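Local coordinates for coenzyme F420-dependent N(5),N(10)-methenyltetrahydromethanopterin reductase-related protein (Desulfurobacterium thermolithotrophum DSM 11699, PDB 6HUY), which binds the iron-guanylylpyridinol (FeGP) cofactor of [Fe]-hydrogenase and probably methenyl-tetrahydrofolate, at the interface of chains A and B. Coordinates in Å, arbitrary orientation; residue numbers count along the deposited sequence, not the author numbering. Chains: chain A, Coenzyme F420-dependent N(5),N(10)-methenyltetrahydromethanopterin reductase-related protein; chain B, Coenzyme F420-dependent N(5),N(10)-methenyltetrahydromethanopterin reductase-related protein.

Contact 1: the interface of chains A and B. Residues chain A 249, 253, 261, 310, 313-316; chain B 165-166, 197.
B:Leu166 carries this contact, pushing its isobutyl tip into an apolar socket made by A:Leu249, A:Tyr253, A:Leu261 and A:Pro310. Its first torsion (chi1 -51°, CG anti to the carbonyl carbon) carries the branch point toward chain A, and the two methyls fanning from CG meet different walls. CD2 meets the phenol end of A:Tyr253, 3.5 Å from its OH, the two side chains running antiparallel past one another. The same methyl lies 3.8 Å from A:Pro310 CB, on a ring that crosses the leucine at about a right angle. CD1 faces the CD2 methyl of A:Leu249 at 3.9 Å, while A:Leu261 comes tip to tip with both branches.

The rim is looser. The extended B:Glu165 lays its carboxylate OE2 3.5 Å from A:Pro310 CG and skirts the CD2 methyl of A:Leu261. Farther along, B:Glu197 OE2 receives a weak hydrogen bond from the backbone N of A:Thr316 (3.0 Å) and another, also weak, from its hydroxyl OG1; the carboxylate carbon lies at the edge of the A:Tyr315 ring, in its plane.

A worked example of a hydrophobic plug with a lightly held polar border, the site probably holds the loop after strand 158-163 and the start of helix 196-203 of chain B against helix 232-262 and the 310-316 loop of chain A.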
loop_
_atom_site.group_PDB
_atom_site.type_symbol
_atom_site.label_atom_id
_atom_site.label_comp_id
_atom_site.label_asym_id
_atom_site.label_seq_id
_atom_site.Cartn_x
_atom_site.Cartn_y
_atom_site.Cartn_z
ATOM N N LEU A 249 7.407 -4.327 -4.406
ATOM C CA LEU A 249 8.718 -4.809 -3.994
ATOM C C LEU A 249 8.576 -6.043 -3.112
ATOM O O LEU A 249 9.263 -7.045 -3.320
ATOM C CB LEU A 249 9.481 -3.703 -3.276
ATOM C CG LEU A 249 9.975 -2.554 -4.158
ATOM C CD1 LEU A 249 10.517 -1.451 -3.249
ATOM C CD2 LEU A 249 11.019 -2.997 -5.176
ATOM N N TYR A 253 9.994 -9.289 -4.726
ATOM C CA TYR A 253 11.361 -9.460 -4.254
ATOM C C TYR A 253 11.467 -9.768 -2.768
ATOM O O TYR A 253 12.593 -9.881 -2.254
ATOM C CB TYR A 253 12.184 -8.208 -4.559
ATOM C CG TYR A 253 12.136 -7.754 -6.005
ATOM C CD1 TYR A 253 12.745 -8.495 -7.010
ATOM C CD2 TYR A 253 11.490 -6.579 -6.359
ATOM C CE1 TYR A 253 12.717 -8.071 -8.331
ATOM C CE2 TYR A 253 11.451 -6.147 -7.677
ATOM C CZ TYR A 253 12.072 -6.888 -8.653
ATOM O OH TYR A 253 12.034 -6.459 -9.956
ATOM N N LEU A 261 16.625 -2.692 -1.915
ATOM C CA LEU A 261 16.328 -1.744 -2.984
ATOM C C LEU A 261 15.913 -0.378 -2.454
ATOM O O LEU A 261 16.303 0.642 -3.027
ATOM C CB LEU A 261 15.250 -2.316 -3.907
ATOM C CG LEU A 261 15.714 -3.554 -4.682
ATOM C CD1 LEU A 261 14.545 -4.302 -5.316
ATOM C CD2 LEU A 261 16.724 -3.172 -5.740
ATOM N N PRO A 310 18.049 -8.599 -7.842
ATOM C CA PRO A 310 16.795 -8.733 -8.603
ATOM C C PRO A 310 17.047 -9.476 -9.904
ATOM O O PRO A 310 17.833 -9.038 -10.742
ATOM C CB PRO A 310 16.365 -7.284 -8.849
ATOM C CG PRO A 310 17.628 -6.503 -8.817
ATOM C CD PRO A 310 18.543 -7.212 -7.844
ATOM N N PRO A 313 12.852 -8.068 -14.016
ATOM C CA PRO A 313 12.350 -6.706 -13.867
ATOM C C PRO A 313 10.842 -6.662 -13.726
ATOM O O PRO A 313 10.106 -7.517 -14.219
ATOM C CB PRO A 313 12.793 -6.036 -15.172
ATOM C CG PRO A 313 12.767 -7.137 -16.158
ATOM C CD PRO A 313 13.047 -8.423 -15.428
ATOM N N THR A 314 10.385 -5.612 -13.061
ATOM C CA THR A 314 8.959 -5.355 -12.999
ATOM C C THR A 314 8.767 -3.871 -12.731
ATOM O O THR A 314 9.607 -3.227 -12.094
ATOM C CB THR A 314 8.288 -6.210 -11.918
ATOM O OG1 THR A 314 6.898 -6.340 -12.206
ATOM C CG2 THR A 314 8.467 -5.604 -10.520
ATOM N N TYR A 315 7.655 -3.338 -13.217
ATOM C CA TYR A 315 7.309 -1.941 -12.982
ATOM C C TYR A 315 6.544 -1.845 -11.671
ATOM O O TYR A 315 5.298 -1.926 -11.627
ATOM C CB TYR A 315 6.512 -1.386 -14.145
ATOM C CG TYR A 315 7.351 -1.191 -15.375
ATOM C CD1 TYR A 315 8.366 -0.248 -15.389
ATOM C CD2 TYR A 315 7.134 -1.938 -16.517
ATOM C CE1 TYR A 315 9.141 -0.043 -16.504
ATOM C CE2 TYR A 315 7.898 -1.746 -17.642
ATOM C CZ TYR A 315 8.905 -0.786 -17.629
ATOM O OH TYR A 315 9.689 -0.573 -18.737
ATOM N N THR A 316 7.318 -1.632 -10.590
ATOM C CA THR A 316 6.783 -1.644 -9.234
ATOM C C THR A 316 5.719 -0.575 -9.038
ATOM O O THR A 316 4.885 -0.688 -8.131
ATOM C CB THR A 316 7.908 -1.439 -8.220
ATOM O OG1 THR A 316 8.625 -0.230 -8.504
ATOM C CG2 THR A 316 8.869 -2.600 -8.261
ATOM N N GLU B 165 17.630 0.158 -12.837
ATOM C CA GLU B 165 17.359 -1.058 -12.084
ATOM C C GLU B 165 15.852 -1.263 -11.918
ATOM O O GLU B 165 15.103 -0.333 -11.605
ATOM C CB GLU B 165 18.068 -1.005 -10.728
ATOM C CG GLU B 165 18.079 -2.342 -10.013
ATOM C CD GLU B 165 18.975 -2.389 -8.785
ATOM O OE1 GLU B 165 19.205 -1.328 -8.146
ATOM O OE2 GLU B 165 19.454 -3.507 -8.475
ATOM N N LEU B 166 15.413 -2.503 -12.146
ATOM C CA LEU B 166 14.039 -2.988 -12.061
ATOM C C LEU B 166 13.231 -2.643 -13.299
ATOM O O LEU B 166 12.090 -3.082 -13.397
ATOM C CB LEU B 166 13.276 -2.468 -10.828
ATOM C CG LEU B 166 13.959 -2.628 -9.468
ATOM C CD1 LEU B 166 13.023 -2.150 -8.353
ATOM C CD2 LEU B 166 14.419 -4.064 -9.235
ATOM N N GLU B 197 11.791 3.909 -10.094
ATOM C CA GLU B 197 10.446 3.996 -9.546
ATOM C C GLU B 197 10.439 4.124 -8.038
ATOM O O GLU B 197 9.369 4.323 -7.453
ATOM C CB GLU B 197 9.616 2.774 -9.946
ATOM C CG GLU B 197 9.359 2.648 -11.417
ATOM C CD GLU B 197 8.624 1.362 -11.755
ATOM O OE1 GLU B 197 7.395 1.424 -11.969
ATOM O OE2 GLU B 197 9.273 0.282 -11.780
#

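Contact 2: the interface of chains A and B. Residues chain A 220, 228, 234, 238, 241, 270, 274; chain B 204-207.
B:Met205 and A:Gln238 bury the most surface here, one as a thioether wedge and the other as a polar clamp. The methionine leaves its backbone with CG anti to the carbonyl carbon (chi1 -65°). Its extended second torsion (chi2 169°) lays SD alongside A:Leu228, 3.5 Å from CD1, and a bend at chi3 turns the methyl CE toward A:Met234 and the amide nitrogen of A:Gln238. A:Met274 crosses from another direction, its SD 4.0 Å from CG of B:Met205.

The amide oxygen OE1 of A:Gln238 is gripped from opposite faces of its plane. From one comes the backbone N of B:Gly206 at 3.0 Å, tilted 26° from that plane; from the other comes the phenol OH of A:Tyr220 at 2.7 Å, well above it. This double hold should fix the amide's rotation and point NE2 to a water 3.1 Å away that also binds the backbone N of B:Met205. Two further waters join NE2 of A:Gln241 to the carboxylate OD2 of B:Asp204, whose CB packs against the A:Gln238 amide.

A:Tyr220 is the third actor, as B:Gly206 CA sits over its ring face, 3.6 Å above the plane and offset toward the rim.

In the fold, the turn 204-206, between helices 196-203 and 207-228 of chain B, docks where helices 207-228 and 232-262 of chain A lie side by side, with A:Met274 and A:Ser270 flanking its exit.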
loop_
_atom_site.group_PDB
_atom_site.type_symbol
_atom_site.label_atom_id
_atom_site.label_comp_id
_atom_site.label_asym_id
_atom_site.label_seq_id
_atom_site.Cartn_x
_atom_site.Cartn_y
_atom_site.Cartn_z
ATOM N N TYR A 220 0.483 12.019 7.225
ATOM C CA TYR A 220 0.961 12.839 6.116
ATOM C C TYR A 220 -0.116 13.815 5.646
ATOM O O TYR A 220 0.183 14.977 5.350
ATOM C CB TYR A 220 1.440 11.928 4.972
ATOM C CG TYR A 220 1.823 12.639 3.693
ATOM C CD1 TYR A 220 2.477 13.872 3.715
ATOM C CD2 TYR A 220 1.557 12.064 2.459
ATOM C CE1 TYR A 220 2.828 14.523 2.525
ATOM C CE2 TYR A 220 1.915 12.697 1.266
ATOM C CZ TYR A 220 2.543 13.924 1.302
ATOM O OH TYR A 220 2.892 14.560 0.118
ATOM N N LEU A 228 2.517 21.996 5.510
ATOM C CA LEU A 228 2.988 22.183 4.135
ATOM C C LEU A 228 2.032 23.005 3.275
ATOM O O LEU A 228 2.472 23.628 2.299
ATOM C CB LEU A 228 3.209 20.840 3.453
ATOM C CG LEU A 228 4.234 19.876 4.043
ATOM C CD1 LEU A 228 4.047 18.562 3.357
ATOM C CD2 LEU A 228 5.656 20.395 3.860
ATOM N N MET A 234 -1.806 16.156 -4.752
ATOM C CA MET A 234 -0.395 15.805 -4.594
ATOM C C MET A 234 -0.202 14.856 -3.414
ATOM O O MET A 234 0.532 13.863 -3.506
ATOM C CB MET A 234 0.420 17.090 -4.418
ATOM C CG MET A 234 1.939 16.926 -4.346
ATOM S SD MET A 234 2.854 18.392 -4.936
ATOM C CE MET A 234 2.193 19.610 -3.855
ATOM N N GLN A 238 1.081 10.988 -3.991
ATOM C CA GLN A 238 2.313 10.467 -3.400
ATOM C C GLN A 238 2.032 9.276 -2.493
ATOM O O GLN A 238 2.820 8.327 -2.453
ATOM C CB GLN A 238 3.052 11.576 -2.646
ATOM C CG GLN A 238 3.555 12.676 -3.582
ATOM C CD GLN A 238 4.427 13.722 -2.915
ATOM O OE1 GLN A 238 4.637 13.720 -1.692
ATOM N NE2 GLN A 238 4.980 14.612 -3.734
ATOM N N GLN A 241 1.259 6.160 -4.879
ATOM C CA GLN A 241 2.479 5.776 -5.571
ATOM C C GLN A 241 3.465 5.098 -4.627
ATOM O O GLN A 241 4.063 4.071 -4.969
ATOM C CB GLN A 241 3.078 7.044 -6.172
ATOM C CG GLN A 241 4.407 6.938 -6.841
ATOM C CD GLN A 241 4.756 8.245 -7.559
ATOM O OE1 GLN A 241 4.454 8.432 -8.741
ATOM N NE2 GLN A 241 5.356 9.169 -6.818
ATOM N N SER A 270 16.157 11.508 3.731
ATOM C CA SER A 270 14.978 12.195 3.212
ATOM C C SER A 270 14.036 12.600 4.339
ATOM O O SER A 270 13.536 13.730 4.374
ATOM C CB SER A 270 14.256 11.294 2.214
ATOM O OG SER A 270 13.017 11.873 1.824
ATOM N N MET A 274 11.145 16.178 6.674
ATOM C CA MET A 274 9.701 16.057 6.824
ATOM C C MET A 274 9.272 15.891 8.270
ATOM O O MET A 274 8.094 15.620 8.523
ATOM C CB MET A 274 9.186 14.901 5.975
ATOM C CG MET A 274 8.965 15.280 4.522
ATOM S SD MET A 274 7.859 16.702 4.366
ATOM C CE MET A 274 6.343 16.012 5.046
ATOM N N ASP B 204 10.035 12.116 -1.928
ATOM C CA ASP B 204 8.939 13.072 -1.866
ATOM C C ASP B 204 8.555 13.359 -0.414
ATOM O O ASP B 204 8.995 12.692 0.516
ATOM C CB ASP B 204 7.708 12.544 -2.612
ATOM C CG ASP B 204 7.879 12.524 -4.125
ATOM O OD1 ASP B 204 8.881 13.063 -4.648
ATOM O OD2 ASP B 204 6.979 11.963 -4.798
ATOM N N MET B 205 7.695 14.368 -0.237
ATOM C CA MET B 205 7.075 14.619 1.065
ATOM C C MET B 205 6.400 13.370 1.626
ATOM O O MET B 205 6.363 13.171 2.849
ATOM C CB MET B 205 6.051 15.758 0.947
ATOM C CG MET B 205 6.674 17.102 0.587
ATOM S SD MET B 205 5.503 18.406 0.145
ATOM C CE MET B 205 4.967 17.822 -1.466
ATOM N N GLY B 206 5.847 12.533 0.756
ATOM C CA GLY B 206 5.264 11.270 1.164
ATOM C C GLY B 206 6.224 10.253 1.757
ATOM O O GLY B 206 5.817 9.120 2.015
ATOM N N ILE B 207 7.492 10.621 1.971
ATOM C CA ILE B 207 8.382 9.773 2.754
ATOM C C ILE B 207 7.765 9.507 4.120
ATOM O O ILE B 207 8.050 8.484 4.754
ATOM C CB ILE B 207 9.770 10.434 2.880
ATOM C CG1 ILE B 207 10.762 9.525 3.625
ATOM C CG2 ILE B 207 9.659 11.775 3.612
ATOM C CD1 ILE B 207 10.987 8.115 3.012
HETATM O O HOH W 1 7.547 15.957 -2.511
HETATM O O HOH W 2 5.855 9.551 -3.824
HETATM O O HOH W 3 6.264 12.102 -7.175
#

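Contact 3: the interface of chains A and B. Residues chain A 213, 216-217, 239, 242-243, 246; chain B 209-210, 213, 243, 246.
A:Leu243 and B:Ile246 interlock obliquely, and B:Leu243 with A:Ile246 repeats the pairing across an approximate twofold. In each pair a leucine CD1 presses on the isoleucine CG2, at 3.4 Å for A:Leu243 against B:Ile246 and 3.3 Å for B:Leu243 against A:Ile246, both closer than methyls normally approach. Both isoleucines hold CG2 anti to the backbone N, while the leucines' second branches turn to the alanines: CD2 of B:Leu243 reaches A:Ala213 CB at 3.5 Å, and CD2 of A:Leu243 reaches B:Ala213 CB at 3.6 Å.

B:Thr209 crosses A:Leu243 at about a right angle. Its CG2 touches both leucine methyls, while OG1, on a separate branch anti to the carbonyl carbon (chi1 -61°), turns to A:Gly216 and gives a hydrogen bond to its backbone O at 3.2 Å, arriving 54° out of the carbonyl plane. A valine here would probably leave the A:Gly216 carbonyl without its hydroxyl mate across the interface. Beside it, B:Thr210 sets CG2 against the CD1 of A:Ile246 and takes a weak hydrogen bond from A:Ser242 OG.

As an example of symmetric knobs between helices, the site lies at the dimer centre, where helices 207-228 and 232-262 of both chains pack together.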
loop_
_atom_site.group_PDB
_atom_site.type_symbol
_atom_site.label_atom_id
_atom_site.label_comp_id
_atom_site.label_asym_id
_atom_site.label_seq_id
_atom_site.Cartn_x
_atom_site.Cartn_y
_atom_site.Cartn_z
ATOM N N ALA A 213 -0.097 1.693 8.205
ATOM C CA ALA A 213 0.026 2.375 6.925
ATOM C C ALA A 213 -1.133 3.337 6.705
ATOM O O ALA A 213 -0.949 4.441 6.177
ATOM C CB ALA A 213 0.097 1.351 5.800
ATOM N N GLY A 216 -0.399 6.232 8.958
ATOM C CA GLY A 216 0.667 7.023 8.363
ATOM C C GLY A 216 0.211 7.832 7.161
ATOM O O GLY A 216 0.720 8.930 6.917
ATOM N N ALA A 217 -0.757 7.312 6.401
ATOM C CA ALA A 217 -1.335 8.095 5.315
ATOM C C ALA A 217 -2.104 9.290 5.865
ATOM O O ALA A 217 -2.007 10.397 5.324
ATOM C CB ALA A 217 -2.239 7.212 4.460
ATOM N N ILE A 239 0.915 9.295 -1.763
ATOM C CA ILE A 239 0.561 8.149 -0.930
ATOM C C ILE A 239 0.410 6.907 -1.796
ATOM O O ILE A 239 1.031 5.867 -1.546
ATOM C CB ILE A 239 -0.728 8.425 -0.135
ATOM C CG1 ILE A 239 -0.483 9.476 0.952
ATOM C CG2 ILE A 239 -1.282 7.119 0.509
ATOM C CD1 ILE A 239 -1.766 10.073 1.522
ATOM N N SER A 242 3.657 5.672 -3.434
ATOM C CA SER A 242 4.611 5.111 -2.488
ATOM C C SER A 242 4.191 3.713 -2.044
ATOM O O SER A 242 5.006 2.778 -2.032
ATOM C CB SER A 242 4.756 6.036 -1.276
ATOM O OG SER A 242 5.293 7.288 -1.675
ATOM N N LEU A 243 2.924 3.558 -1.654
ATOM C CA LEU A 243 2.465 2.272 -1.149
ATOM C C LEU A 243 2.358 1.245 -2.266
ATOM O O LEU A 243 2.587 0.054 -2.026
ATOM C CB LEU A 243 1.142 2.458 -0.399
ATOM C CG LEU A 243 1.261 3.331 0.868
ATOM C CD1 LEU A 243 -0.067 3.448 1.634
ATOM C CD2 LEU A 243 2.316 2.796 1.810
ATOM N N ILE A 246 6.113 -0.051 -2.636
ATOM C CA ILE A 246 6.512 -0.943 -1.542
ATOM C C ILE A 246 5.809 -2.284 -1.664
ATOM O O ILE A 246 6.391 -3.342 -1.391
ATOM C CB ILE A 246 6.199 -0.311 -0.177
ATOM C CG1 ILE A 246 7.011 0.959 0.046
ATOM C CG2 ILE A 246 6.457 -1.347 0.969
ATOM C CD1 ILE A 246 6.502 1.716 1.256
ATOM N N THR B 209 4.671 8.685 4.725
ATOM C CA THR B 209 3.884 7.463 4.569
ATOM C C THR B 209 4.765 6.271 4.207
ATOM O O THR B 209 4.521 5.149 4.675
ATOM C CB THR B 209 2.797 7.679 3.511
ATOM O OG1 THR B 209 1.926 8.743 3.930
ATOM C CG2 THR B 209 1.955 6.446 3.303
ATOM N N THR B 210 5.793 6.498 3.388
ATOM C CA THR B 210 6.706 5.422 3.013
ATOM C C THR B 210 7.411 4.862 4.240
ATOM O O THR B 210 7.509 3.643 4.419
ATOM C CB THR B 210 7.731 5.939 2.005
ATOM O OG1 THR B 210 7.050 6.499 0.880
ATOM C CG2 THR B 210 8.688 4.819 1.524
ATOM N N ALA B 213 4.989 3.142 6.839
ATOM C CA ALA B 213 4.528 1.854 6.334
ATOM C C ALA B 213 5.655 0.827 6.328
ATOM O O ALA B 213 5.425 -0.354 6.610
ATOM C CB ALA B 213 3.948 2.016 4.924
ATOM N N LEU B 243 -0.616 -3.011 1.928
ATOM C CA LEU B 243 -0.132 -1.785 1.309
ATOM C C LEU B 243 -0.706 -1.601 -0.087
ATOM O O LEU B 243 -0.989 -0.468 -0.492
ATOM C CB LEU B 243 1.398 -1.784 1.274
ATOM C CG LEU B 243 2.090 -1.997 2.627
ATOM C CD1 LEU B 243 3.605 -1.999 2.462
ATOM C CD2 LEU B 243 1.684 -0.932 3.646
ATOM N N ILE B 246 -4.335 -0.240 0.413
ATOM C CA ILE B 246 -4.400 1.182 0.730
ATOM C C ILE B 246 -4.066 2.020 -0.500
ATOM O O ILE B 246 -4.738 3.019 -0.785
ATOM C CB ILE B 246 -3.489 1.509 1.925
ATOM C CG1 ILE B 246 -4.047 0.839 3.183
ATOM C CG2 ILE B 246 -3.404 3.022 2.153
ATOM C CD1 ILE B 246 -3.056 0.687 4.310
#

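Contact 4: the interface of chains A and B. Residues chain A 236-237, 240-241, 244, 322; chain B 247, 250-251, 347, 351.
Helix 232-262 of chain A meets the same helix of chain B and its C-terminal helix 333-354 in this helix-on-helix patch, with A:Met322 contributed by helix 320-331 and with B:Phe347 and A:Ala240 at its centre. The B:Phe347 ring, carried out with CG anti to the backbone N (chi1 173°), runs its CE2 corner against the CD2-CE2 side of the A:Phe237 ring, the two side chains crossing at a slant; the two CE2 atoms lie 3.3 Å apart. Its CE1, on the other side of CZ, meets A:Ala240 CB at 3.8 Å, and behind its backbone the methyl CE of A:Met322 lies 3.7 Å from CA. A serine in its place would probably open a gap between helix 333-354 of chain B and the A:Phe237 and A:Ala240 face of chain A, and leave the A:Phe237 ring freer to turn. B:Val351 extends the apolar strip, its CG1 touching CB of A:Phe237, and B:Val250 CG1 packs on CB of A:Glu236.

Polar links border this core. B:Thr251 OG1 hydrogen-bonds back to the O of B:Ser247 in its own helix, one turn away, and its CG2 rests near the sulfur of A:Met322. One water joins OE1 of A:Gln244 to the hydroxyls of B:Ser247 and B:Thr251; another links the A:Glu236 carboxylate to the B:Val351 carbonyl. The direct bond across is short: B:Ser247 OG, anti to its backbone N, donates to the O of A:Ala240 at 2.6 Å, tilted 24° from the carbonyl plane.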
loop_
_atom_site.group_PDB
_atom_site.type_symbol
_atom_site.label_atom_id
_atom_site.label_comp_id
_atom_site.label_asym_id
_atom_site.label_seq_id
_atom_site.Cartn_x
_atom_site.Cartn_y
_atom_site.Cartn_z
ATOM N N GLU A 236 -2.455 12.734 -2.190
ATOM C CA GLU A 236 -2.972 11.416 -2.561
ATOM C C GLU A 236 -2.086 10.752 -3.607
ATOM O O GLU A 236 -1.785 9.555 -3.509
ATOM C CB GLU A 236 -4.410 11.531 -3.074
ATOM C CG GLU A 236 -5.427 11.793 -1.986
ATOM C CD GLU A 236 -6.846 11.824 -2.504
ATOM O OE1 GLU A 236 -7.039 11.741 -3.729
ATOM O OE2 GLU A 236 -7.772 11.945 -1.673
ATOM N N PHE A 237 -1.642 11.516 -4.600
ATOM C CA PHE A 237 -0.752 10.969 -5.617
ATOM C C PHE A 237 0.480 10.327 -4.984
ATOM O O PHE A 237 0.890 9.228 -5.378
ATOM C CB PHE A 237 -0.362 12.093 -6.571
ATOM C CG PHE A 237 0.571 11.692 -7.684
ATOM C CD1 PHE A 237 1.945 11.802 -7.528
ATOM C CD2 PHE A 237 0.073 11.272 -8.907
ATOM C CE1 PHE A 237 2.810 11.473 -8.558
ATOM C CE2 PHE A 237 0.926 10.938 -9.944
ATOM C CZ PHE A 237 2.301 11.034 -9.770
ATOM N N ALA A 240 -0.437 7.003 -2.824
ATOM C CA ALA A 240 -0.785 5.844 -3.639
ATOM C C ALA A 240 0.441 5.273 -4.322
ATOM O O ALA A 240 0.638 4.050 -4.363
ATOM C CB ALA A 240 -1.835 6.257 -4.678
ATOM N N GLN A 241 1.259 6.160 -4.879
ATOM C CA GLN A 241 2.479 5.776 -5.571
ATOM C C GLN A 241 3.465 5.098 -4.627
ATOM O O GLN A 241 4.063 4.071 -4.969
ATOM C CB GLN A 241 3.078 7.044 -6.172
ATOM C CG GLN A 241 4.407 6.938 -6.841
ATOM C CD GLN A 241 4.756 8.245 -7.559
ATOM O OE1 GLN A 241 4.454 8.432 -8.741
ATOM N NE2 GLN A 241 5.356 9.169 -6.818
ATOM N N GLN A 244 2.082 1.697 -3.495
ATOM C CA GLN A 244 2.137 0.817 -4.660
ATOM C C GLN A 244 3.534 0.235 -4.862
ATOM O O GLN A 244 3.685 -0.964 -5.123
ATOM C CB GLN A 244 1.720 1.586 -5.912
ATOM C CG GLN A 244 1.821 0.776 -7.193
ATOM C CD GLN A 244 0.847 -0.384 -7.211
ATOM O OE1 GLN A 244 -0.318 -0.206 -7.559
ATOM N NE2 GLN A 244 1.303 -1.564 -6.794
ATOM N N MET A 322 -5.717 0.492 -12.338
ATOM C CA MET A 322 -5.749 0.731 -13.774
ATOM C C MET A 322 -5.494 -0.551 -14.562
ATOM O O MET A 322 -6.190 -0.833 -15.548
ATOM C CB MET A 322 -4.715 1.793 -14.137
ATOM C CG MET A 322 -5.183 3.220 -13.925
ATOM S SD MET A 322 -5.261 3.735 -12.196
ATOM C CE MET A 322 -6.029 5.338 -12.414
ATOM N N SER B 247 -3.037 1.623 -1.253
ATOM C CA SER B 247 -2.683 2.342 -2.472
ATOM C C SER B 247 -3.847 2.359 -3.462
ATOM O O SER B 247 -4.195 3.408 -4.013
ATOM C CB SER B 247 -1.452 1.695 -3.106
ATOM O OG SER B 247 -1.200 2.227 -4.390
ATOM N N VAL B 250 -6.784 4.606 -2.365
ATOM C CA VAL B 250 -6.501 6.032 -2.525
ATOM C C VAL B 250 -6.500 6.411 -4.005
ATOM O O VAL B 250 -7.092 7.417 -4.401
ATOM C CB VAL B 250 -5.175 6.410 -1.839
ATOM C CG1 VAL B 250 -4.760 7.828 -2.217
ATOM C CG2 VAL B 250 -5.327 6.301 -0.339
ATOM N N THR B 251 -5.819 5.622 -4.837
ATOM C CA THR B 251 -5.809 5.862 -6.274
ATOM C C THR B 251 -7.217 6.070 -6.809
ATOM O O THR B 251 -7.522 7.094 -7.428
ATOM C CB THR B 251 -5.152 4.686 -7.001
ATOM O OG1 THR B 251 -3.763 4.616 -6.665
ATOM C CG2 THR B 251 -5.267 4.850 -8.525
ATOM N N PHE B 347 -3.417 7.565 -13.917
ATOM C CA PHE B 347 -3.169 7.745 -12.496
ATOM C C PHE B 347 -3.025 9.226 -12.166
ATOM O O PHE B 347 -3.684 9.744 -11.256
ATOM C CB PHE B 347 -1.925 6.962 -12.096
ATOM C CG PHE B 347 -1.477 7.213 -10.701
ATOM C CD1 PHE B 347 -2.349 7.053 -9.643
ATOM C CD2 PHE B 347 -0.170 7.607 -10.438
ATOM C CE1 PHE B 347 -1.928 7.290 -8.335
ATOM C CE2 PHE B 347 0.260 7.838 -9.131
ATOM C CZ PHE B 347 -0.621 7.679 -8.084
ATOM N N VAL B 351 -6.213 11.352 -10.221
ATOM C CA VAL B 351 -5.926 11.870 -8.889
ATOM C C VAL B 351 -6.002 13.390 -8.878
ATOM O O VAL B 351 -6.612 13.985 -7.980
ATOM C CB VAL B 351 -4.560 11.362 -8.397
ATOM C CG1 VAL B 351 -4.193 12.024 -7.078
ATOM C CG2 VAL B 351 -4.602 9.846 -8.240
HETATM O O HOH W 4 -2.159 2.047 -7.079
HETATM O O HOH W 5 -6.880 13.779 -5.311
#

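Helix 232-262 of chain A runs through all four contacts and ties them into one dimer interface. Contacts 2 and 3 are centred about 10 Å apart, as are contacts 3 and 4, while contacts 2 and 4 lie about 13 Å apart and share A:Gln241. Contact 1 stands about 17 to 21 Å from the others, beside the strand-containing part of chain B. Contact 2 leads directly into contact 3 along helix 207-228 of chain B. Such a continuous helical core, with an outlying plug at contact 1, fits the intertwined dimer of the Hmd family and would probably couple domain placement to dimerisation.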